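Local coordinates for receptor-like protein kinase ANXUR1 (Arabidopsis thaliana, PDB 6FIG) that probably acts as a cell-surface receptor kinase in plant reproduction, its ectodomain of malectin-like modules facing outward to sense extracellular signals, at residues L122-P130 and T182-R190; K276-C287 and P327-A338. All blocks are in the same frame, centred on the assembly; numbering follows the deposited sequence.

Contact 1. Residues L122-P130 and T182-R190; sequences LVKEYSLAP and TANLQSMFR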
loop_
_atom_site.group_PDB
_atom_site.type_symbol
_atom_site.label_atom_id
_atom_site.label_comp_id
_atom_site.label_asym_id
_atom_site.label_seq_id
_atom_site.Cartn_x
_atom_site.Cartn_y
_atom_site.Cartn_z
ATOM N N LEU A 122 4.301 3.295 23.306
ATOM C CA LEU A 122 4.680 4.549 22.631
ATOM C C LEU A 122 5.030 4.260 21.189
ATOM O O LEU A 122 5.632 3.227 20.891
ATOM C CB LEU A 122 5.937 5.173 23.262
ATOM C CG LEU A 122 5.946 5.432 24.758
ATOM C CD1 LEU A 122 7.343 5.804 25.225
ATOM C CD2 LEU A 122 4.952 6.511 25.147
ATOM N N VAL A 123 4.682 5.190 20.298
ATOM C CA VAL A 123 5.178 5.184 18.938
ATOM C C VAL A 123 5.817 6.557 18.704
ATOM O O VAL A 123 5.130 7.593 18.735
ATOM C CB VAL A 123 4.089 4.931 17.883
ATOM C CG1 VAL A 123 4.716 4.795 16.501
ATOM C CG2 VAL A 123 3.243 3.712 18.241
ATOM N N LYS A 124 7.123 6.577 18.521
ATOM C CA LYS A 124 7.851 7.780 18.188
ATOM C C LYS A 124 7.937 7.821 16.676
ATOM O O LYS A 124 8.317 6.840 16.057
ATOM C CB LYS A 124 9.262 7.773 18.781
ATOM C CG LYS A 124 9.347 7.653 20.292
ATOM C CD LYS A 124 8.952 8.915 21.007
ATOM C CE LYS A 124 9.327 8.786 22.479
ATOM N NZ LYS A 124 9.081 10.002 23.272
ATOM N N GLU A 125 7.582 8.949 16.050
ATOM C CA GLU A 125 7.601 9.055 14.615
ATOM C C GLU A 125 8.405 10.270 14.205
ATOM O O GLU A 125 8.189 11.379 14.761
ATOM C CB GLU A 125 6.180 9.183 14.060
ATOM C CG GLU A 125 6.116 9.312 12.550
ATOM C CD GLU A 125 4.713 9.503 12.033
ATOM O OE1 GLU A 125 4.341 10.668 11.875
ATOM O OE2 GLU A 125 3.995 8.517 11.759
ATOM N N TYR A 126 9.264 10.080 13.221
ATOM C CA TYR A 126 10.155 11.104 12.713
ATOM C C TYR A 126 10.042 11.173 11.208
ATOM O O TYR A 126 9.764 10.173 10.558
ATOM C CB TYR A 126 11.595 10.802 13.124
ATOM C CG TYR A 126 11.734 10.592 14.586
ATOM C CD1 TYR A 126 11.920 11.679 15.461
ATOM C CD2 TYR A 126 11.652 9.323 15.142
ATOM C CE1 TYR A 126 12.010 11.492 16.820
ATOM C CE2 TYR A 126 11.740 9.124 16.497
ATOM C CZ TYR A 126 11.918 10.208 17.343
ATOM O OH TYR A 126 11.975 10.028 18.690
ATOM N N SER A 127 10.288 12.354 10.645
ATOM C CA SER A 127 10.415 12.534 9.221
ATOM C C SER A 127 11.824 13.023 8.947
ATOM O O SER A 127 12.201 14.139 9.346
ATOM C CB SER A 127 9.393 13.507 8.640
ATOM O OG SER A 127 9.609 13.662 7.244
ATOM N N LEU A 128 12.600 12.159 8.306
ATOM C CA LEU A 128 14.029 12.374 8.108
ATOM C C LEU A 128 14.294 12.935 6.727
ATOM O O LEU A 128 13.913 12.322 5.715
ATOM C CB LEU A 128 14.774 11.053 8.283
ATOM C CG LEU A 128 14.568 10.371 9.643
ATOM C CD1 LEU A 128 15.328 9.047 9.676
ATOM C CD2 LEU A 128 14.993 11.282 10.795
ATOM N N ALA A 129 14.965 14.084 6.665
ATOM C CA ALA A 129 15.340 14.666 5.383
ATOM C C ALA A 129 16.258 13.745 4.575
ATOM O O ALA A 129 16.961 12.899 5.149
ATOM C CB ALA A 129 16.012 16.029 5.582
ATOM N N PRO A 130 16.282 13.922 3.248
ATOM C CA PRO A 130 17.174 13.109 2.422
ATOM C C PRO A 130 18.618 13.164 2.922
ATOM O O PRO A 130 19.100 14.253 3.255
ATOM C CB PRO A 130 17.058 13.746 1.042
ATOM C CG PRO A 130 15.715 14.386 1.016
ATOM C CD PRO A 130 15.391 14.770 2.440
ATOM N N THR A 182 14.275 20.847 4.293
ATOM C CA THR A 182 15.386 19.927 4.552
ATOM C C THR A 182 15.574 19.685 6.053
ATOM O O THR A 182 16.654 19.257 6.488
ATOM C CB THR A 182 16.704 20.417 3.920
ATOM O OG1 THR A 182 16.955 21.753 4.355
ATOM C CG2 THR A 182 16.633 20.375 2.381
ATOM N N ALA A 183 14.526 19.910 6.828
ATOM C CA ALA A 183 14.566 19.682 8.260
ATOM C C ALA A 183 14.285 18.217 8.577
ATOM O O ALA A 183 13.616 17.522 7.802
ATOM C CB ALA A 183 13.567 20.569 8.965
ATOM N N ASN A 184 14.794 17.780 9.717
ATOM C CA ASN A 184 14.368 16.536 10.345
ATOM C C ASN A 184 13.330 16.899 11.369
ATOM O O ASN A 184 13.532 17.869 12.123
ATOM C CB ASN A 184 15.558 15.835 10.992
ATOM C CG ASN A 184 16.615 15.486 9.978
ATOM O OD1 ASN A 184 16.378 14.643 9.086
ATOM N ND2 ASN A 184 17.774 16.144 10.065
ATOM N N LEU A 185 12.200 16.192 11.367
ATOM C CA LEU A 185 11.066 16.560 12.193
ATOM C C LEU A 185 10.653 15.384 13.033
ATOM O O LEU A 185 10.816 14.229 12.611
ATOM C CB LEU A 185 9.868 16.976 11.331
ATOM C CG LEU A 185 10.062 18.052 10.266
ATOM C CD1 LEU A 185 8.821 18.111 9.366
ATOM C CD2 LEU A 185 10.269 19.389 10.911
ATOM N N GLN A 186 10.135 15.657 14.210
ATOM C CA GLN A 186 9.414 14.660 15.006
ATOM C C GLN A 186 7.933 15.006 14.978
ATOM O O GLN A 186 7.550 16.146 15.271
ATOM C CB GLN A 186 9.915 14.631 16.438
ATOM C CG GLN A 186 9.180 13.641 17.333
ATOM C CD GLN A 186 9.685 13.589 18.747
ATOM O OE1 GLN A 186 10.635 14.293 19.137
ATOM N NE2 GLN A 186 9.039 12.749 19.551
ATOM N N SER A 187 7.107 14.005 14.698
ATOM C CA SER A 187 5.653 14.143 14.773
ATOM C C SER A 187 5.225 14.116 16.208
ATOM O O SER A 187 5.413 13.125 16.891
ATOM C CB SER A 187 4.967 13.007 14.015
ATOM O OG SER A 187 5.394 13.005 12.677
ATOM N N MET A 188 4.695 15.231 16.711
ATOM C CA MET A 188 4.318 15.299 18.110
ATOM C C MET A 188 2.862 14.924 18.313
ATOM O O MET A 188 2.534 14.224 19.251
ATOM C CB MET A 188 4.585 16.700 18.682
ATOM C CG MET A 188 5.985 17.223 18.438
ATOM S SD MET A 188 7.277 16.218 19.231
ATOM C CE MET A 188 6.996 16.520 20.960
ATOM N N PHE A 189 1.988 15.488 17.477
ATOM C CA PHE A 189 0.540 15.256 17.544
ATOM C C PHE A 189 -0.016 15.302 16.142
ATOM O O PHE A 189 0.485 16.046 15.277
ATOM C CB PHE A 189 -0.167 16.331 18.390
ATOM C CG PHE A 189 0.304 16.363 19.803
ATOM C CD1 PHE A 189 -0.203 15.477 20.732
ATOM C CD2 PHE A 189 1.332 17.225 20.180
ATOM C CE1 PHE A 189 0.276 15.451 22.003
ATOM C CE2 PHE A 189 1.818 17.219 21.461
ATOM C CZ PHE A 189 1.295 16.335 22.384
ATOM N N ARG A 190 -1.041 14.491 15.927
ATOM C CA ARG A 190 -1.702 14.408 14.638
ATOM C C ARG A 190 -3.154 14.124 14.885
ATOM O O ARG A 190 -3.501 13.043 15.382
ATOM C CB ARG A 190 -1.114 13.288 13.775
ATOM C CG ARG A 190 -1.804 13.142 12.439
ATOM C CD ARG A 190 -1.068 12.218 11.498
ATOM N NE ARG A 190 0.201 12.751 11.019
ATOM C CZ ARG A 190 1.420 12.268 11.293
ATOM N NH1 ARG A 190 1.590 11.282 12.159
ATOM N NH2 ARG A 190 2.464 12.808 10.694
HETATM O O HOH W 1 9.063 12.611 22.357
HETATM O O HOH W 2 6.810 11.078 17.993
HETATM O O HOH W 3 12.353 12.361 20.141
HETATM O O HOH W 4 18.054 13.084 7.692
#

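Contact 2. Residues K276-C287 and P327-A338; sequences KNFTYILRLHFC and PMYKDYAIYVDA. With NAG (2-acetamido-2-deoxy-beta-D-glucopyranose), chain E; FUC (alpha-L-fucopyranose), chain B.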
loop_
_atom_site.group_PDB
_atom_site.type_symbol
_atom_site.label_atom_id
_atom_site.label_comp_id
_atom_site.label_asym_id
_atom_site.label_seq_id
_atom_site.Cartn_x
_atom_site.Cartn_y
_atom_site.Cartn_z
ATOM N N LYS A 276 10.710 21.972 25.568
ATOM C CA LYS A 276 11.246 23.326 25.427
ATOM C C LYS A 276 12.505 23.338 24.536
ATOM O O LYS A 276 13.164 22.299 24.357
ATOM C CB LYS A 276 11.565 23.900 26.808
ATOM C CG LYS A 276 10.335 24.179 27.667
ATOM C CD LYS A 276 10.657 24.757 29.051
ATOM C CE LYS A 276 11.201 23.717 30.020
ATOM N NZ LYS A 276 11.178 24.184 31.431
ATOM N N ASN A 277 12.797 24.493 23.957
ATOM C CA ASN A 277 14.041 24.770 23.213
ATOM C C ASN A 277 14.045 24.189 21.805
ATOM O O ASN A 277 15.108 23.851 21.268
ATOM C CB ASN A 277 15.311 24.273 23.935
ATOM C CG ASN A 277 15.568 24.948 25.245
ATOM O OD1 ASN A 277 14.693 25.563 25.853
ATOM N ND2 ASN A 277 16.815 24.849 25.684
ATOM N N PHE A 278 12.868 24.048 21.229
ATOM C CA PHE A 278 12.717 23.698 19.820
ATOM C C PHE A 278 11.713 24.650 19.177
ATOM O O PHE A 278 10.812 25.196 19.853
ATOM C CB PHE A 278 12.188 22.277 19.633
ATOM C CG PHE A 278 13.097 21.201 20.142
ATOM C CD1 PHE A 278 14.140 20.734 19.346
ATOM C CD2 PHE A 278 12.914 20.651 21.408
ATOM C CE1 PHE A 278 14.977 19.725 19.800
ATOM C CE2 PHE A 278 13.760 19.647 21.870
ATOM C CZ PHE A 278 14.783 19.174 21.055
ATOM N N THR A 279 11.872 24.836 17.872
ATOM C CA THR A 279 10.846 25.417 17.035
ATOM C C THR A 279 9.897 24.322 16.585
ATOM O O THR A 279 10.328 23.236 16.152
ATOM C CB THR A 279 11.467 26.107 15.812
ATOM O OG1 THR A 279 12.333 27.158 16.240
ATOM C CG2 THR A 279 10.395 26.684 14.900
ATOM N N TYR A 280 8.610 24.584 16.717
ATOM C CA TYR A 280 7.542 23.693 16.282
ATOM C C TYR A 280 6.774 24.284 15.100
ATOM O O TYR A 280 6.618 25.508 14.990
ATOM C CB TYR A 280 6.547 23.417 17.414
ATOM C CG TYR A 280 7.192 22.643 18.531
ATOM C CD1 TYR A 280 7.085 21.256 18.571
ATOM C CD2 TYR A 280 7.929 23.283 19.505
ATOM C CE1 TYR A 280 7.703 20.524 19.571
ATOM C CE2 TYR A 280 8.570 22.552 20.510
ATOM C CZ TYR A 280 8.459 21.164 20.521
ATOM O OH TYR A 280 9.075 20.409 21.504
ATOM N N ILE A 281 6.302 23.403 14.229
ATOM C CA ILE A 281 5.422 23.778 13.133
ATOM C C ILE A 281 4.055 23.250 13.489
ATOM O O ILE A 281 3.895 22.066 13.784
ATOM C CB ILE A 281 5.900 23.209 11.786
ATOM C CG1 ILE A 281 7.200 23.885 11.391
ATOM C CG2 ILE A 281 4.842 23.433 10.685
ATOM C CD1 ILE A 281 7.878 23.231 10.217
ATOM N N LEU A 282 3.046 24.125 13.444
ATOM C CA LEU A 282 1.656 23.707 13.531
ATOM C C LEU A 282 1.087 23.793 12.132
ATOM O O LEU A 282 1.120 24.853 11.499
ATOM C CB LEU A 282 0.834 24.605 14.453
ATOM C CG LEU A 282 1.072 24.467 15.948
ATOM C CD1 LEU A 282 2.411 25.081 16.349
ATOM C CD2 LEU A 282 -0.073 25.126 16.698
ATOM N N ARG A 283 0.597 22.661 11.660
ATOM C CA ARG A 283 -0.081 22.543 10.378
ATOM C C ARG A 283 -1.572 22.467 10.626
ATOM O O ARG A 283 -2.058 21.498 11.190
ATOM C CB ARG A 283 0.385 21.283 9.636
ATOM C CG ARG A 283 -0.315 21.149 8.301
ATOM C CD ARG A 283 0.360 20.135 7.410
ATOM N NE ARG A 283 1.568 20.729 6.894
ATOM C CZ ARG A 283 2.381 20.166 6.019
ATOM N NH1 ARG A 283 2.130 18.932 5.548
ATOM N NH2 ARG A 283 3.420 20.857 5.581
ATOM N N LEU A 284 -2.297 23.526 10.225
ATOM C CA LEU A 284 -3.735 23.587 10.416
ATOM C C LEU A 284 -4.393 23.225 9.113
ATOM O O LEU A 284 -4.087 23.816 8.089
ATOM C CB LEU A 284 -4.160 24.998 10.853
ATOM C CG LEU A 284 -3.978 25.305 12.344
ATOM C CD1 LEU A 284 -2.548 25.246 12.820
ATOM C CD2 LEU A 284 -4.536 26.689 12.624
ATOM N N HIS A 285 -5.269 22.234 9.165
ATOM C CA HIS A 285 -5.976 21.737 7.999
ATOM C C HIS A 285 -7.397 22.309 7.985
ATOM O O HIS A 285 -8.105 22.232 8.999
ATOM C CB HIS A 285 -6.065 20.209 8.048
ATOM C CG HIS A 285 -4.751 19.518 7.897
ATOM N ND1 HIS A 285 -4.258 19.122 6.673
ATOM C CD2 HIS A 285 -3.833 19.158 8.815
ATOM C CE1 HIS A 285 -3.089 18.533 6.855
ATOM N NE2 HIS A 285 -2.813 18.531 8.142
ATOM N N PHE A 286 -7.797 22.824 6.827
ATOM C CA PHE A 286 -9.123 23.445 6.679
ATOM C C PHE A 286 -9.845 22.944 5.451
ATOM O O PHE A 286 -9.227 22.692 4.430
ATOM C CB PHE A 286 -9.014 24.958 6.546
ATOM C CG PHE A 286 -8.368 25.646 7.699
ATOM C CD1 PHE A 286 -9.090 25.952 8.856
ATOM C CD2 PHE A 286 -7.045 26.102 7.601
ATOM C CE1 PHE A 286 -8.496 26.652 9.893
ATOM C CE2 PHE A 286 -6.459 26.791 8.639
ATOM C CZ PHE A 286 -7.181 27.084 9.783
ATOM N N CYS A 287 -11.174 22.876 5.523
ATOM C CA CYS A 287 -11.991 22.639 4.352
ATOM C C CYS A 287 -13.390 23.091 4.742
ATOM O O CYS A 287 -13.948 22.605 5.731
ATOM C CB CYS A 287 -12.001 21.169 3.932
ATOM S SG CYS A 287 -12.999 20.822 2.457
ATOM N N PRO A 327 -9.823 21.483 0.038
ATOM C CA PRO A 327 -9.043 21.382 1.252
ATOM C C PRO A 327 -7.777 22.230 1.146
ATOM O O PRO A 327 -7.317 22.563 0.050
ATOM C CB PRO A 327 -8.679 19.895 1.304
ATOM C CG PRO A 327 -8.522 19.533 -0.138
ATOM C CD PRO A 327 -9.548 20.358 -0.878
ATOM N N MET A 328 -7.201 22.543 2.297
ATOM C CA MET A 328 -5.947 23.282 2.354
ATOM C C MET A 328 -5.322 23.081 3.707
ATOM O O MET A 328 -5.933 22.548 4.640
ATOM C CB MET A 328 -6.193 24.779 2.145
ATOM C CG MET A 328 -7.100 25.363 3.206
ATOM S SD MET A 328 -7.059 27.169 3.335
ATOM C CE MET A 328 -5.449 27.416 4.061
ATOM N N TYR A 329 -4.099 23.563 3.827
ATOM C CA TYR A 329 -3.465 23.664 5.117
ATOM C C TYR A 329 -2.635 24.933 5.176
ATOM O O TYR A 329 -2.282 25.519 4.138
ATOM C CB TYR A 329 -2.597 22.426 5.402
ATOM C CG TYR A 329 -1.420 22.314 4.483
ATOM C CD1 TYR A 329 -1.545 21.697 3.252
ATOM C CD2 TYR A 329 -0.185 22.862 4.830
ATOM C CE1 TYR A 329 -0.483 21.615 2.370
ATOM C CE2 TYR A 329 0.899 22.782 3.966
ATOM C CZ TYR A 329 0.748 22.131 2.747
ATOM O OH TYR A 329 1.775 22.033 1.842
ATOM N N LYS A 330 -2.337 25.358 6.392
ATOM C CA LYS A 330 -1.411 26.444 6.599
ATOM C C LYS A 330 -0.451 26.070 7.707
ATOM O O LYS A 330 -0.870 25.581 8.738
ATOM C CB LYS A 330 -2.115 27.733 6.965
ATOM C CG LYS A 330 -1.186 28.931 6.760
ATOM C CD LYS A 330 -1.932 30.140 6.208
ATOM C CE LYS A 330 -0.965 31.229 5.775
ATOM N NZ LYS A 330 -0.284 31.899 6.917
ATOM N N ASP A 331 0.832 26.320 7.466
ATOM C CA ASP A 331 1.875 26.035 8.450
ATOM C C ASP A 331 2.326 27.306 9.190
ATOM O O ASP A 331 2.644 28.323 8.578
ATOM C CB ASP A 331 3.098 25.418 7.761
ATOM C CG ASP A 331 2.876 24.007 7.319
ATOM O OD1 ASP A 331 1.938 23.333 7.761
ATOM O OD2 ASP A 331 3.742 23.538 6.537
ATOM N N TYR A 332 2.397 27.201 10.509
ATOM C CA TYR A 332 2.900 28.281 11.371
ATOM C C TYR A 332 4.019 27.731 12.240
ATOM O O TYR A 332 3.947 26.579 12.661
ATOM C CB TYR A 332 1.780 28.771 12.286
ATOM C CG TYR A 332 0.559 29.271 11.551
ATOM C CD1 TYR A 332 0.497 30.576 11.094
ATOM C CD2 TYR A 332 -0.516 28.429 11.308
ATOM C CE1 TYR A 332 -0.628 31.041 10.410
ATOM C CE2 TYR A 332 -1.643 28.887 10.637
ATOM C CZ TYR A 332 -1.688 30.185 10.202
ATOM O OH TYR A 332 -2.815 30.586 9.533
ATOM N N ALA A 333 5.020 28.545 12.507
ATOM C CA ALA A 333 6.165 28.139 13.324
ATOM C C ALA A 333 6.271 28.984 14.584
ATOM O O ALA A 333 6.034 30.202 14.561
ATOM C CB ALA A 333 7.454 28.222 12.523
ATOM N N ILE A 334 6.647 28.337 15.687
ATOM C CA ILE A 334 6.824 28.999 16.977
ATOM C C ILE A 334 7.998 28.364 17.721
ATOM O O ILE A 334 8.018 27.133 17.867
ATOM C CB ILE A 334 5.527 28.919 17.852
ATOM C CG1 ILE A 334 5.686 29.679 19.178
ATOM C CG2 ILE A 334 5.017 27.513 18.094
ATOM C CD1 ILE A 334 4.915 30.958 19.239
ATOM N N TYR A 335 8.914 29.203 18.206
ATOM C CA TYR A 335 9.961 28.757 19.112
ATOM C C TYR A 335 9.404 28.740 20.520
ATOM O O TYR A 335 8.835 29.745 20.976
ATOM C CB TYR A 335 11.199 29.649 19.050
ATOM C CG TYR A 335 12.318 29.154 19.947
ATOM C CD1 TYR A 335 12.957 27.939 19.691
ATOM C CD2 TYR A 335 12.729 29.877 21.060
ATOM C CE1 TYR A 335 13.954 27.477 20.515
ATOM C CE2 TYR A 335 13.740 29.418 21.885
ATOM C CZ TYR A 335 14.355 28.210 21.600
ATOM O OH TYR A 335 15.362 27.739 22.406
ATOM N N VAL A 336 9.540 27.618 21.207
ATOM C CA VAL A 336 9.141 27.507 22.599
ATOM C C VAL A 336 10.362 27.624 23.473
ATOM O O VAL A 336 11.185 26.718 23.510
ATOM C CB VAL A 336 8.391 26.203 22.874
ATOM C CG1 VAL A 336 8.066 26.081 24.372
ATOM C CG2 VAL A 336 7.156 26.152 22.004
ATOM N N ASP A 337 10.424 28.738 24.204
ATOM C CA ASP A 337 11.622 29.195 24.913
ATOM C C ASP A 337 11.690 28.538 26.274
ATOM O O ASP A 337 10.664 28.149 26.850
ATOM C CB ASP A 337 11.580 30.727 25.090
ATOM C CG ASP A 337 12.913 31.312 25.536
ATOM O OD1 ASP A 337 13.101 31.552 26.752
ATOM O OD2 ASP A 337 13.780 31.546 24.679
ATOM N N ALA A 338 12.910 28.452 26.795
ATOM C CA ALA A 338 13.180 27.840 28.090
ATOM C C ALA A 338 12.399 28.459 29.274
ATOM O O ALA A 338 12.143 27.762 30.252
ATOM C CB ALA A 338 14.673 27.871 28.358
HETATM C C1 NAG E . 17.299 25.406 26.918
HETATM C C2 NAG E . 18.385 24.484 27.478
HETATM C C3 NAG E . 18.943 25.046 28.774
HETATM C C4 NAG E . 19.400 26.482 28.530
HETATM C C5 NAG E . 18.304 27.329 27.861
HETATM C C6 NAG E . 18.838 28.699 27.479
HETATM C C7 NAG E . 18.062 22.089 26.995
HETATM C C8 NAG E . 17.357 20.848 27.487
HETATM N N2 NAG E . 17.830 23.177 27.742
HETATM O O3 NAG E . 20.040 24.264 29.260
HETATM O O4 NAG E . 19.892 27.119 29.721
HETATM O O5 NAG E . 17.866 26.687 26.675
HETATM O O6 NAG E . 17.779 29.545 26.989
HETATM O O7 NAG E . 18.792 22.073 25.997
HETATM C C1 FUC B . 18.332 30.818 26.597
HETATM C C2 FUC B . 17.198 31.740 26.151
HETATM C C3 FUC B . 16.323 32.124 27.341
HETATM C C4 FUC B . 17.158 32.738 28.459
HETATM C C5 FUC B . 18.289 31.777 28.812
HETATM C C6 FUC B . 19.237 32.312 29.872
HETATM O O2 FUC B . 16.444 31.059 25.166
HETATM O O3 FUC B . 15.273 33.001 26.896
HETATM O O4 FUC B . 17.735 33.988 28.068
HETATM O O5 FUC B . 19.038 31.505 27.622
HETATM O O HOH W 5 15.542 28.529 25.075
#

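Contact 1. Residues L122-P130 and T182-R190
Ser127 and Leu185 exchange both backbone hydrogen bonds: Ser127 N lies 2.8 Å from Leu185 O, and Leu185 N lies 2.9 Å from Ser127 O. The neighbouring pair, Tyr126 with Gln186, is non-hydrogen-bonded, and its close CA-CA spacing of 4.3 Å lets the side chains run side by side in the same direction. Gln186 is extended, with CG anti to the backbone N, which lays its CG 3.6 Å from Tyr126 CE1, with amide and ring planes 43° apart. Water bridges Gln186 NE2 to Lys124 NZ, while Gln186 OE1 also accepts from Lys371. This antiparallel pairing, at 142° between strand axes, links strand 73-80, on one side of 122-128, to strand 363-372, beside 185-190, in the malectin-like fold. Charge gathers on the face of Glu125 and Ser187. Glu125 OE1 takes three donors: Arg190 NH1 at 2.8 Å, Arg190 NH2 at 3.1 Å, and Ser187 OG at 2.7 Å, which donates to its anti lone pair. Both terminal nitrogens of Arg190 come end-on to this single oxygen; Glu125 OE2 goes to Arg77 and Arg190 NE to Glu368, so the charges run Arg77, Glu125, Arg190, Glu368, with the central pair buried. Beyond the regular pairing, Asn184 OD1 receives Ala129 N at 2.9 Å, with the donor tilted 32° from the carbonyl plane.

Contact 2. Residues K276-C287 and P327-A338
Arg283 and Asp331 form a side-on salt bridge in which each carboxylate oxygen offers its syn lone pair. Asp331 OD1 accepts from Arg283 NE at 2.8 Å, Asp331 OD2 from Arg283 NH2 at 2.9 Å, and the two planes are only 4° apart. Arg283 NH2 also donates to Leu164 O, so the group is held on more than one side. Over one guanidinium face lies the Tyr329 ring, with Arg283 CZ 4.2 Å from its centroid in an off-centre cation-pi contact. Tyr329 CG sits between its backbone N and carbonyl carbon, and this chi1 of 66° turns the ring over Arg283. Tyr329 CB lies over the His285 ring face as a CH-pi contact. Both His285 nitrogens are satisfied elsewhere, ND1 by Tyr250 and NE2 by Glu368.

The backbone is paired nearly throughout. Tyr280, Leu282, Leu284 and Phe286 each give and receive a bond with Ile334, Tyr332, Lys330 and Met328, as expected of a long antiparallel pair. On their face the contacts are apolar, such as Leu282 CD1 to Ile334 CG2 at 4.0 Å, and Tyr332 OH finds Gln309.

At the glycosylated end Asn277 N reaches Val336 O at 2.8 Å, while Asn277 ND2 carries the N-linked NAG. Its fucose is bound by Asp337: FUC O3 donates to Asp337 OD1 at 2.6 Å and FUC O2 to Asp337 OD2 at 2.8 Å. Asp337 OD1 also accepts from Asn339 N. A water joins Tyr335 OH and Ala338 N to the fucose O2. The chemistry implies a buried ion pair matched bond for bond across the strands, and a glycan anchored covalently at Asn277 and by hydrogen bonds to Asp337.

How the contacts relate
Both segments of contact 1 precede those of contact 2 in the sequence, and the centres lie about 13 Å apart. They meet directly where Met188 CG packs 3.9 Å from Tyr280 CE1. Strand 363-372 is their common neighbour: it pairs antiparallel with 185-192 on one side and with 278-287 on the other, giving the order 122-128, 185-192, 363-372, 278-287, 327-336. Glu368 of that middle strand bonds both Arg190 of contact 1 and His285 of contact 2, extending the polar network between them. This continuous strand pairing is consistent with tandem malectin-like modules joined through shared strands.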